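Local structure of uronate isomerase (Caulobacter crescentus, 2Q01) at residues Ser39-Thr44 against Val305-Pro310; Pro385-His390 against Asn416-Ala421. The protein interconverts D-glucuronate and D-fructuronate, and likewise D-galacturonate and D-tagaturonate, as an isomerase of carbohydrate metabolism. One frame throughout, in Å; residues are numbered along the deposited sequence.

Contact 1 of 2, residues Ser39-Thr44 against Val305-Pro310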
loop_
_atom_site.group_PDB
_atom_site.type_symbol
_atom_site.label_atom_id
_atom_site.label_comp_id
_atom_site.label_asym_id
_atom_site.label_seq_id
_atom_site.Cartn_x
_atom_site.Cartn_y
_atom_site.Cartn_z
ATOM N N SER B 39 23.513 12.323 12.978
ATOM C CA SER B 39 22.218 12.935 12.746
ATOM C C SER B 39 22.299 13.980 11.619
ATOM O O SER B 39 22.367 15.183 11.881
ATOM C CB SER B 39 21.708 13.545 14.053
ATOM O OG SER B 39 20.410 14.073 13.898
ATOM N N PRO B 40 22.259 13.519 10.352
ATOM C CA PRO B 40 22.634 14.360 9.219
ATOM C C PRO B 40 21.519 15.267 8.672
ATOM O O PRO B 40 21.777 16.076 7.780
ATOM C CB PRO B 40 23.071 13.339 8.173
ATOM C CG PRO B 40 22.298 12.093 8.500
ATOM C CD PRO B 40 21.827 12.176 9.918
ATOM N N HIS B 41 20.304 15.141 9.210
ATOM C CA HIS B 41 19.213 16.056 8.889
ATOM C C HIS B 41 18.277 16.252 10.076
ATOM O O HIS B 41 17.686 15.289 10.577
ATOM C CB HIS B 41 18.418 15.568 7.673
ATOM C CG HIS B 41 17.341 16.515 7.240
ATOM N ND1 HIS B 41 15.999 16.232 7.379
ATOM C CD2 HIS B 41 17.408 17.752 6.690
ATOM C CE1 HIS B 41 15.287 17.246 6.920
ATOM N NE2 HIS B 41 16.118 18.182 6.499
ATOM N N GLY B 42 18.135 17.502 10.511
ATOM C CA GLY B 42 17.274 17.826 11.646
ATOM C C GLY B 42 16.986 19.304 11.827
ATOM O O GLY B 42 17.489 20.142 11.071
ATOM N N HIS B 43 16.190 19.617 12.851
ATOM C CA HIS B 43 15.676 20.973 13.058
ATOM C C HIS B 43 15.899 21.540 14.461
ATOM O O HIS B 43 15.071 22.301 14.964
ATOM C CB HIS B 43 14.187 21.030 12.698
ATOM C CG HIS B 43 13.901 20.692 11.271
ATOM N ND1 HIS B 43 13.920 21.632 10.262
ATOM C CD2 HIS B 43 13.603 19.512 10.679
ATOM C CE1 HIS B 43 13.640 21.046 9.112
ATOM N NE2 HIS B 43 13.445 19.759 9.337
ATOM N N THR B 44 17.017 21.183 15.087
ATOM C CA THR B 44 17.381 21.770 16.379
ATOM C C THR B 44 17.912 23.190 16.170
ATOM O O THR B 44 18.385 23.529 15.078
ATOM C CB THR B 44 18.420 20.915 17.168
ATOM O OG1 THR B 44 19.661 20.866 16.455
ATOM C CG2 THR B 44 17.901 19.491 17.410
ATOM N N VAL B 305 25.145 17.354 -1.268
ATOM C CA VAL B 305 24.210 16.241 -1.411
ATOM C C VAL B 305 22.777 16.763 -1.327
ATOM O O VAL B 305 22.423 17.499 -0.418
ATOM C CB VAL B 305 24.471 15.148 -0.349
ATOM C CG1 VAL B 305 23.350 14.156 -0.321
ATOM C CG2 VAL B 305 25.786 14.435 -0.631
ATOM N N MET B 306 21.953 16.381 -2.291
ATOM C CA MET B 306 20.657 17.001 -2.459
ATOM C C MET B 306 19.534 16.128 -1.911
ATOM O O MET B 306 19.268 15.055 -2.439
ATOM C CB MET B 306 20.456 17.269 -3.942
ATOM C CG MET B 306 19.432 18.294 -4.273
ATOM S SD MET B 306 19.512 18.561 -6.043
ATOM C CE MET B 306 17.788 18.330 -6.421
ATOM N N GLN B 307 18.870 16.591 -0.859
ATOM C CA GLN B 307 17.724 15.861 -0.314
ATOM C C GLN B 307 16.396 16.420 -0.814
ATOM O O GLN B 307 16.099 17.597 -0.630
ATOM C CB GLN B 307 17.731 15.883 1.213
ATOM C CG GLN B 307 19.035 15.461 1.852
ATOM C CD GLN B 307 19.024 15.671 3.353
ATOM O OE1 GLN B 307 19.444 16.716 3.848
ATOM N NE2 GLN B 307 18.523 14.681 4.087
ATOM N N ILE B 308 15.587 15.566 -1.431
ATOM C CA ILE B 308 14.244 15.960 -1.827
ATOM C C ILE B 308 13.200 15.366 -0.872
ATOM O O ILE B 308 13.072 14.143 -0.745
ATOM C CB ILE B 308 13.955 15.615 -3.310
ATOM C CG1 ILE B 308 15.020 16.252 -4.214
ATOM C CG2 ILE B 308 12.547 16.083 -3.712
ATOM C CD1 ILE B 308 15.023 15.731 -5.638
ATOM N N HIS B 309 12.479 16.264 -0.199
ATOM C CA HIS B 309 11.396 15.943 0.732
ATOM C C HIS B 309 10.038 16.408 0.181
ATOM O O HIS B 309 9.500 17.417 0.649
ATOM C CB HIS B 309 11.631 16.676 2.055
ATOM C CG HIS B 309 12.606 16.005 2.969
ATOM N ND1 HIS B 309 13.917 16.410 3.081
ATOM C CD2 HIS B 309 12.455 14.975 3.833
ATOM C CE1 HIS B 309 14.537 15.651 3.967
ATOM N NE2 HIS B 309 13.672 14.772 4.439
ATOM N N PRO B 310 9.469 15.693 -0.809
ATOM C CA PRO B 310 8.247 16.234 -1.384
ATOM C C PRO B 310 6.942 15.670 -0.802
ATOM O O PRO B 310 6.952 14.655 -0.096
ATOM C CB PRO B 310 8.368 15.826 -2.851
ATOM C CG PRO B 310 9.138 14.517 -2.807
ATOM C CD PRO B 310 9.861 14.442 -1.483
HETATM O O HOH W 1 20.504 17.754 6.112
#
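The imidazoles of His-41 and His-309 meet as two flat plates slid past one another. Their planes are only 23° apart, but the centroids lie 4.7 Å from each other, which leaves little overlap. CE1 of His-309 comes over one face of the His-41 ring, 3.4 Å from His-41 CE1. With CG turned away from the backbone N (chi1 -176°), the His-41 ring is brought against Gln-307 and His-309.

A second van der Waals contact is made by the amide of Gln-307, which stands nearly upright to that ring, the planes 84° apart. Its OE1 lies 3.6 Å from His-41 CD2.

His-41, Gly-42 and His-43 form the His-X-His motif that follows the first barrel strand in the amidohydrolase superfamily of TIM barrels, where relatives commonly use it to bind metal; strand 305-308 carries Gln-307, and the loop at its end His-309, into the same interior.

Polar links are indirect. Glutamine's long chain ends in a carbonyl oxygen, OE1, that accepts from both Ser-249 OG and water 1, which also donates to Pro-40 O. Histidine suits position 41 by offering a flat face to His-309 and a nitrogen to Asp-251, whose OD1 bonds His-309 ND1 and OD2, weakly, His-41 NE2. Replacing His-41 by alanine would probably deprive His-309 CE1 of the ring it lies over and leave Asp-251 without its second imidazole.

Contact 2 of 2, residues Pro385-His390 against Asn416-Ala421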
loop_
_atom_site.group_PDB
_atom_site.type_symbol
_atom_site.label_atom_id
_atom_site.label_comp_id
_atom_site.label_asym_id
_atom_site.label_seq_id
_atom_site.Cartn_x
_atom_site.Cartn_y
_atom_site.Cartn_z
ATOM N N PRO B 385 15.387 7.392 4.797
ATOM C CA PRO B 385 14.538 6.568 5.656
ATOM C C PRO B 385 13.089 7.033 5.640
ATOM O O PRO B 385 12.786 8.116 5.126
ATOM C CB PRO B 385 15.137 6.781 7.049
ATOM C CG PRO B 385 15.820 8.094 6.972
ATOM C CD PRO B 385 16.370 8.165 5.581
ATOM N N SER B 386 12.206 6.205 6.189
ATOM C CA SER B 386 10.810 6.571 6.337
ATOM C C SER B 386 10.697 7.852 7.164
ATOM O O SER B 386 11.375 8.016 8.179
ATOM C CB SER B 386 10.008 5.427 6.945
ATOM O OG SER B 386 10.637 4.934 8.111
ATOM N N TRP B 387 9.849 8.762 6.696
ATOM C CA TRP B 387 9.873 10.140 7.152
ATOM C C TRP B 387 8.550 10.539 7.822
ATOM O O TRP B 387 7.477 10.060 7.439
ATOM C CB TRP B 387 10.262 11.034 5.952
ATOM C CG TRP B 387 10.071 12.526 6.091
ATOM C CD1 TRP B 387 10.397 13.310 7.162
ATOM C CD2 TRP B 387 9.549 13.414 5.092
ATOM N NE1 TRP B 387 10.073 14.619 6.908
ATOM C CE2 TRP B 387 9.557 14.714 5.642
ATOM C CE3 TRP B 387 9.070 13.237 3.785
ATOM C CZ2 TRP B 387 9.102 15.834 4.933
ATOM C CZ3 TRP B 387 8.609 14.349 3.083
ATOM C CH2 TRP B 387 8.624 15.628 3.663
ATOM N N TRP B 388 8.665 11.368 8.862
ATOM C CA TRP B 388 7.539 12.048 9.519
ATOM C C TRP B 388 6.590 11.098 10.245
ATOM O O TRP B 388 6.885 10.633 11.347
ATOM C CB TRP B 388 6.770 12.904 8.510
ATOM C CG TRP B 388 6.095 14.117 9.057
ATOM C CD1 TRP B 388 5.462 14.251 10.263
ATOM C CD2 TRP B 388 5.949 15.371 8.388
ATOM N NE1 TRP B 388 4.951 15.518 10.392
ATOM C CE2 TRP B 388 5.232 16.226 9.252
ATOM C CE3 TRP B 388 6.360 15.857 7.139
ATOM C CZ2 TRP B 388 4.920 17.544 8.908
ATOM C CZ3 TRP B 388 6.050 17.164 6.799
ATOM C CH2 TRP B 388 5.336 17.994 7.682
ATOM N N PHE B 389 5.451 10.826 9.618
ATOM C CA PHE B 389 4.427 9.948 10.173
ATOM C C PHE B 389 4.852 8.485 10.090
ATOM O O PHE B 389 4.361 7.643 10.846
ATOM C CB PHE B 389 3.099 10.142 9.430
ATOM C CG PHE B 389 2.584 11.553 9.464
ATOM C CD1 PHE B 389 2.783 12.412 8.385
ATOM C CD2 PHE B 389 1.905 12.028 10.580
ATOM C CE1 PHE B 389 2.314 13.716 8.425
ATOM C CE2 PHE B 389 1.427 13.332 10.625
ATOM C CZ PHE B 389 1.628 14.176 9.547
ATOM N N HIS B 390 5.760 8.199 9.157
ATOM C CA HIS B 390 6.251 6.845 8.920
ATOM C C HIS B 390 7.584 6.595 9.624
ATOM O O HIS B 390 8.161 5.520 9.518
ATOM C CB HIS B 390 6.358 6.581 7.422
ATOM C CG HIS B 390 5.188 7.088 6.636
ATOM N ND1 HIS B 390 3.909 6.603 6.805
ATOM C CD2 HIS B 390 5.103 8.042 5.678
ATOM C CE1 HIS B 390 3.088 7.234 5.986
ATOM N NE2 HIS B 390 3.788 8.111 5.290
ATOM N N ASN B 416 17.864 9.334 9.803
ATOM C CA ASN B 416 17.916 10.672 10.379
ATOM C C ASN B 416 16.696 10.900 11.269
ATOM O O ASN B 416 15.614 10.396 10.980
ATOM C CB ASN B 416 18.070 11.758 9.299
ATOM C CG ASN B 416 16.880 11.844 8.359
ATOM O OD1 ASN B 416 16.886 11.256 7.280
ATOM N ND2 ASN B 416 15.863 12.597 8.754
ATOM N N ASP B 417 16.873 11.642 12.355
ATOM C CA ASP B 417 15.803 11.807 13.332
ATOM C C ASP B 417 14.765 12.852 12.931
ATOM O O ASP B 417 13.591 12.716 13.291
ATOM C CB ASP B 417 16.369 12.106 14.723
ATOM C CG ASP B 417 17.400 13.219 14.713
ATOM O OD1 ASP B 417 18.581 12.924 14.982
ATOM O OD2 ASP B 417 17.038 14.384 14.442
ATOM N N ASP B 418 15.219 13.885 12.211
ATOM C CA ASP B 418 14.376 14.972 11.673
ATOM C C ASP B 418 13.463 15.624 12.728
ATOM O O ASP B 418 12.256 15.787 12.522
ATOM C CB ASP B 418 13.571 14.480 10.457
ATOM C CG ASP B 418 12.968 15.617 9.640
ATOM O OD1 ASP B 418 13.634 16.656 9.458
ATOM O OD2 ASP B 418 11.815 15.466 9.183
ATOM N N THR B 419 14.049 15.992 13.862
ATOM C CA THR B 419 13.262 16.494 14.987
ATOM C C THR B 419 13.807 17.806 15.559
ATOM O O THR B 419 14.991 18.121 15.406
ATOM C CB THR B 419 13.102 15.407 16.101
ATOM O OG1 THR B 419 12.231 15.883 17.138
ATOM C CG2 THR B 419 14.459 15.008 16.696
ATOM N N ARG B 420 12.923 18.574 16.189
ATOM C CA ARG B 420 13.326 19.746 16.961
ATOM C C ARG B 420 13.588 19.348 18.424
ATOM O O ARG B 420 14.426 19.953 19.099
ATOM C CB ARG B 420 12.274 20.861 16.858
ATOM C CG ARG B 420 12.716 22.192 17.462
ATOM C CD ARG B 420 11.992 23.398 16.874
ATOM N NE ARG B 420 12.449 24.644 17.498
ATOM C CZ ARG B 420 13.503 25.357 17.097
ATOM N NH1 ARG B 420 13.830 26.471 17.742
ATOM N NH2 ARG B 420 14.235 24.968 16.057
ATOM N N ALA B 421 12.874 18.321 18.894
ATOM C CA ALA B 421 13.022 17.804 20.256
ATOM C C ALA B 421 14.385 17.138 20.437
ATOM O O ALA B 421 14.621 16.026 19.965
ATOM C CB ALA B 421 11.886 16.839 20.594
HETATM O O HOH W 2 13.465 9.661 9.904
HETATM O O HOH W 3 13.369 10.741 7.388
#
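Trp-387 and Asp-418 meet through the indole N-H. NE1 donates to Asp-418 OD2 at 3.0 Å, but the bond is weak, bent to 124° at the hydrogen. The oxygen approaches the ring's edge near its plane, and the carboxylate is turned well out of the indole plane. In both, CG is anti to the backbone N (chi1 167° in Trp-387), which carries the flat group out to the other loop and lets a broad indole and a short acid bridge the two. Asp-418 also packs on His-41 and His-43, a grouping consistent with the active-site end of an amidohydrolase-type barrel.

Pro-385 supplies a compact apolar ring, crossed by the Asn-416 side chain at about a right angle; Pro-385 CG lies 3.4 Å from Asn-416 OD1. The Asn-416 amide gets there with CG tucked between backbone N and carbonyl carbon (chi1 64°).

Within 385-390, Trp-388 lays CE3 over a face of the Trp-387 indole, toward its rim, while its CD1 sits 3.6 Å above the centre of the Phe-389 ring. Ser-386 OG bonds His-390 O at 2.9 Å from above the carbonyl plane, and His-390 N bonds Trp-387 O, closing the turn.

The two loops lead into and out of helix 393-407, which follows strand 381-383: Ser-386 rests on its Met-396 and Phe-399, while Asp-417 and Thr-419 pack against helix 425-445.

Overall arrangement
From the N terminus, the chain leaves strand 37-39 into the loop of contact 1, which closes a long excursion, about half of it helix, when strand 305-308 brings its side chains up to it. Contact 2 opens only later, after strand 381-383, and closes a short loop round helix 393-407. The two are therefore in series along the sequence, neither nested nor crossed, yet their centres lie about 10 Å apart. In space they join directly: His-309 meets Trp-387 edge-to-face, and Arg-420 NH2 probably bonds His-43 O. Together they draw the first strand's loop, a middle strand and the last part of the barrel toward one interior.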